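Local atomic coordinates of glutathione S-transferase (Rhodospirillum rubrum F11, PDB entry 4O7H), a protein that probably catalyses the conjugation of glutathione to electrophilic substrates, as a dimeric member of the glutathione S-transferase family. Residues Ser10-Val16 against Glu49-Leu53; Phe98-Asn103 against Thr165-Leu170. All blocks are in the same frame, centred on the assembly; numbering follows the deposited sequence.

Contact 1 of 2, residues Ser10-Val16 against Glu49-Leu53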
# COMPACT_ATOMS: atom_id res chain seq x y z
N SER A 10 12.28 -2.46 9.04
CA SER A 10 11.21 -1.94 8.19
C SER A 10 11.55 -2.18 6.72
O SER A 10 12.52 -1.61 6.24
CB SER A 10 11.09 -0.42 8.39
OG SER A 10 10.24 0.20 7.37
N PRO A 11 10.75 -2.99 6.01
CA PRO A 11 11.03 -3.14 4.58
C PRO A 11 10.90 -1.86 3.81
O PRO A 11 11.67 -1.64 2.87
CB PRO A 11 10.02 -4.17 4.11
CG PRO A 11 8.98 -4.23 5.18
CD PRO A 11 9.63 -3.84 6.44
N ALA A 12 9.93 -1.03 4.14
CA ALA A 12 9.76 0.21 3.44
C ALA A 12 10.94 1.15 3.63
O ALA A 12 11.37 1.84 2.72
CB ALA A 12 8.49 0.90 3.89
N ALA A 13 11.45 1.20 4.85
CA ALA A 13 12.60 2.04 5.13
C ALA A 13 13.84 1.52 4.44
O ALA A 13 14.61 2.33 3.87
CB ALA A 13 12.81 2.19 6.63
N ARG A 14 14.01 0.20 4.41
CA ARG A 14 15.10 -0.37 3.63
C ARG A 14 15.00 0.07 2.20
O ARG A 14 16.00 0.47 1.58
CB ARG A 14 15.15 -1.88 3.75
CG ARG A 14 15.60 -2.42 5.11
CD ARG A 14 15.79 -3.96 5.11
NE ARG A 14 16.40 -4.33 6.38
CZ ARG A 14 17.37 -5.22 6.55
NH1 ARG A 14 17.79 -5.97 5.56
NH2 ARG A 14 17.92 -5.33 7.76
N LYS A 15 13.81 -0.04 1.63
CA LYS A 15 13.61 0.37 0.24
C LYS A 15 14.01 1.80 -0.03
O LYS A 15 14.67 2.10 -1.02
CB LYS A 15 12.17 0.11 -0.23
CG LYS A 15 11.84 0.95 -1.47
CD LYS A 15 10.67 0.45 -2.20
CE LYS A 15 9.43 0.55 -1.40
NZ LYS A 15 8.34 0.08 -2.30
N VAL A 16 13.62 2.73 0.84
CA VAL A 16 13.98 4.11 0.65
C VAL A 16 15.51 4.33 0.74
O VAL A 16 16.08 5.06 -0.06
CB VAL A 16 13.19 5.02 1.60
CG1 VAL A 16 13.64 6.47 1.47
CG2 VAL A 16 11.68 5.00 1.28
N GLU A 49 5.08 5.67 11.99
CA GLU A 49 5.88 4.71 11.25
C GLU A 49 7.10 5.35 10.64
O GLU A 49 7.08 6.54 10.33
CB GLU A 49 5.07 4.13 10.11
CG GLU A 49 3.72 3.53 10.50
CD GLU A 49 3.77 2.10 10.94
OE1 GLU A 49 4.89 1.58 11.27
OE2 GLU A 49 2.65 1.47 10.92
N VAL A 50 8.13 4.53 10.42
CA VAL A 50 9.17 4.83 9.47
C VAL A 50 8.83 4.19 8.09
O VAL A 50 8.11 3.19 8.04
CB VAL A 50 10.56 4.36 9.94
CG1 VAL A 50 10.98 5.18 11.16
CG2 VAL A 50 10.57 2.85 10.21
N PRO A 51 9.37 4.73 7.00
CA PRO A 51 10.32 5.86 6.85
C PRO A 51 9.68 7.22 6.81
O PRO A 51 8.50 7.40 6.44
CB PRO A 51 10.97 5.60 5.50
CG PRO A 51 9.89 4.89 4.71
CD PRO A 51 9.13 4.06 5.70
N VAL A 52 10.48 8.21 7.22
CA VAL A 52 10.14 9.61 7.02
C VAL A 52 11.40 10.30 6.46
O VAL A 52 12.49 10.18 7.07
CB VAL A 52 9.76 10.29 8.35
CG1 VAL A 52 9.43 11.75 8.12
CG2 VAL A 52 8.55 9.59 8.95
N LEU A 53 11.24 11.01 5.36
CA LEU A 53 12.31 11.79 4.75
C LEU A 53 12.14 13.27 5.10
O LEU A 53 11.02 13.81 4.93
CB LEU A 53 12.31 11.62 3.24
CG LEU A 53 13.35 12.36 2.39
CD1 LEU A 53 14.74 11.76 2.60
CD2 LEU A 53 12.94 12.34 0.95
O HOH W 1 7.85 0.34 8.52
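The cis-proline loop of the thioredoxin-like fold, which in glutathione S-transferases adjoins the glutathione site, illustrates how one rigid ring can fill a shallow hollow on a helix. Here the peptide bond before P51 is cis, and the proline ring is pushed against one side of helix 11-22. A12, A13 and V16 line the hollow: A12 CB lies 3.7 Å from P51 CD, A13 CB 4.0 Å from P51 CB, and V16 CG2 3.9 Å from P51 CG. With only a methyl group at A13, its CA comes to 4.8 Å from P51 CA. Beside the ring, V50 CG2 packs 3.8 Å from S10 CB. S10 is the N-cap, its OG accepting from A13 N at 3.0 Å; a water 2.7 Å from S10 OG donates to V50 O at 2.9 Å, bridging the polar margin. Strand 3-6, through L4, and helix 64-74, through I67, both touch V16 and P51, while V52 pairs with Y5 and L53 with I61 in the sheet.

Contact 2 of 2, residues Phe98-Asn103 against Thr165-Leu170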
# COMPACT_ATOMS: atom_id res chain seq x y z
N PHE A 98 4.63 -6.95 -3.80
CA PHE A 98 5.52 -7.20 -2.66
C PHE A 98 5.10 -6.45 -1.45
O PHE A 98 5.12 -7.00 -0.34
CB PHE A 98 7.00 -6.94 -3.06
CG PHE A 98 7.50 -8.03 -3.95
CD1 PHE A 98 7.91 -9.24 -3.44
CD2 PHE A 98 7.46 -7.84 -5.31
CE1 PHE A 98 8.28 -10.28 -4.32
CE2 PHE A 98 7.79 -8.88 -6.18
CZ PHE A 98 8.22 -10.08 -5.66
N ASP A 99 4.72 -5.16 -1.59
CA ASP A 99 4.34 -4.41 -0.37
C ASP A 99 2.97 -4.79 0.23
O ASP A 99 2.68 -4.46 1.38
CB ASP A 99 4.41 -2.89 -0.60
CG ASP A 99 5.81 -2.33 -0.53
OD1 ASP A 99 6.76 -2.93 0.10
OD2 ASP A 99 6.05 -1.26 -1.16
N ARG A 100 2.12 -5.44 -0.55
CA ARG A 100 0.86 -6.02 -0.04
C ARG A 100 0.94 -7.53 0.13
O ARG A 100 0.79 -8.03 1.25
CB ARG A 100 -0.36 -5.66 -0.96
CG ARG A 100 -1.66 -6.37 -0.60
CD ARG A 100 -2.92 -5.77 -1.30
NE ARG A 100 -2.73 -5.80 -2.75
CZ ARG A 100 -2.64 -4.74 -3.54
NH1 ARG A 100 -2.75 -3.51 -3.05
NH2 ARG A 100 -2.39 -4.92 -4.81
N LYS A 101 0.99 -8.26 -0.97
CA LYS A 101 0.83 -9.73 -0.96
C LYS A 101 2.03 -10.41 -0.26
O LYS A 101 1.86 -11.20 0.67
CB LYS A 101 0.60 -10.31 -2.35
CG LYS A 101 0.22 -11.75 -2.35
CD LYS A 101 0.09 -12.31 -3.75
CE LYS A 101 0.05 -13.83 -3.79
NZ LYS A 101 -1.20 -14.40 -3.21
N PHE A 102 3.25 -10.15 -0.73
CA PHE A 102 4.40 -10.74 -0.06
C PHE A 102 4.46 -10.29 1.37
O PHE A 102 4.72 -11.08 2.29
CB PHE A 102 5.70 -10.37 -0.82
CG PHE A 102 6.95 -11.06 -0.30
CD1 PHE A 102 7.55 -10.68 0.86
CD2 PHE A 102 7.53 -12.05 -1.05
CE1 PHE A 102 8.68 -11.32 1.31
CE2 PHE A 102 8.68 -12.67 -0.64
CZ PHE A 102 9.26 -12.31 0.55
N ASN A 103 4.21 -8.99 1.60
CA ASN A 103 4.28 -8.44 2.93
C ASN A 103 3.33 -9.15 3.89
O ASN A 103 3.72 -9.45 5.02
CB ASN A 103 3.99 -6.95 2.90
CG ASN A 103 4.13 -6.31 4.26
OD1 ASN A 103 5.19 -6.33 4.86
ND2 ASN A 103 3.00 -5.81 4.80
N THR A 165 12.02 -3.20 -3.98
CA THR A 165 10.99 -3.60 -3.02
C THR A 165 11.11 -5.11 -2.71
O THR A 165 11.19 -5.50 -1.55
CB THR A 165 9.59 -3.24 -3.55
OG1 THR A 165 9.54 -1.82 -3.86
CG2 THR A 165 8.53 -3.58 -2.49
N ALA A 166 11.14 -5.93 -3.76
CA ALA A 166 11.22 -7.37 -3.59
C ALA A 166 12.51 -7.78 -2.81
O ALA A 166 12.45 -8.60 -1.86
CB ALA A 166 11.20 -8.08 -4.95
N ALA A 167 13.64 -7.16 -3.15
CA ALA A 167 14.92 -7.51 -2.55
C ALA A 167 14.93 -7.04 -1.10
O ALA A 167 15.54 -7.70 -0.24
CB ALA A 167 16.07 -6.89 -3.35
N CYS A 168 14.29 -5.90 -0.81
CA CYS A 168 14.31 -5.37 0.57
C CYS A 168 13.47 -6.28 1.47
O CYS A 168 13.87 -6.59 2.61
CB CYS A 168 13.89 -3.93 0.64
SG CYS A 168 15.18 -2.82 0.06
N HIS A 169 12.32 -6.73 0.98
CA HIS A 169 11.51 -7.70 1.74
C HIS A 169 12.32 -8.97 1.96
O HIS A 169 12.43 -9.45 3.07
CB HIS A 169 10.24 -7.98 0.99
CG HIS A 169 9.15 -7.02 1.34
ND1 HIS A 169 8.87 -5.86 0.65
CD2 HIS A 169 8.28 -7.06 2.37
CE1 HIS A 169 7.81 -5.27 1.20
NE2 HIS A 169 7.50 -5.96 2.28
N LEU A 170 12.92 -9.50 0.89
CA LEU A 170 13.66 -10.75 0.97
C LEU A 170 14.85 -10.61 1.88
O LEU A 170 15.24 -11.60 2.53
CB LEU A 170 14.06 -11.28 -0.39
CG LEU A 170 12.90 -11.99 -1.11
CD1 LEU A 170 13.18 -12.17 -2.58
CD2 LEU A 170 12.70 -13.38 -0.49
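Two helices of the all-helical C-terminal domain, 85-119 and 161-175, are keyed together here by one side chain, H169, a knob in the hole formed by F98, D99, F102 and N103. Segments 98-103 and 165-170 run in roughly the same direction, their axes 10.2 Å apart at closest approach and crossing at -38°.

Apolar packing accounts for much of the interface. A166 CB sits over the face of the F98 ring, 3.5 Å from its centroid and 4° off the normal, a well-formed CH-pi contact; F98 CB meets T165 CG2 at 3.7 Å. F102 CZ lies 3.7 Å from L170 CD2, and the F102 ring lies obliquely to that of H169, centroids 5.6 Å apart.

Polar contacts engage both imidazole nitrogens. H169 ND1 donates to T165 O, one turn earlier, at 3.2 Å; with the ring held this way, H169 NE2 faces N103 OD1 at 3.5 Å, a weak hydrogen bond. The pi-type turn, with N103 N bonded to F98 O at 2.9 Å, widens the helix at this very hole. On the outer side, R100 forms salt bridges to E47 and D63 of the second subunit.

Helix 127-150 covers F98 and L170 through I144 and meets F102 through V137 and H140, the latter ring edge-to-face; W190 of helix 185-195 packs on A166 and L170.

The two domains of this enzyme meet through helix 11-22, which takes part in contact 1 and touches contact 2. The centres of the contacts are about 13 Å apart, and the helix bridges the gap: with one side it receives the cis-proline loop of contact 1, with another it meets the helices of contact 2. K15 supplies the polar joint, its NZ 2.9 Å from D99 OD2 in a salt bridge and 2.7 Å from T165 OG1 in a probable hydrogen bond; D99 OD2 also accepts from W65 NE1. P11 CB packs 3.6 Å from H169 NE2. By family resemblance, contact 1 probably borders the glutathione pocket, while contact 2 lies in the adjoining helical domain.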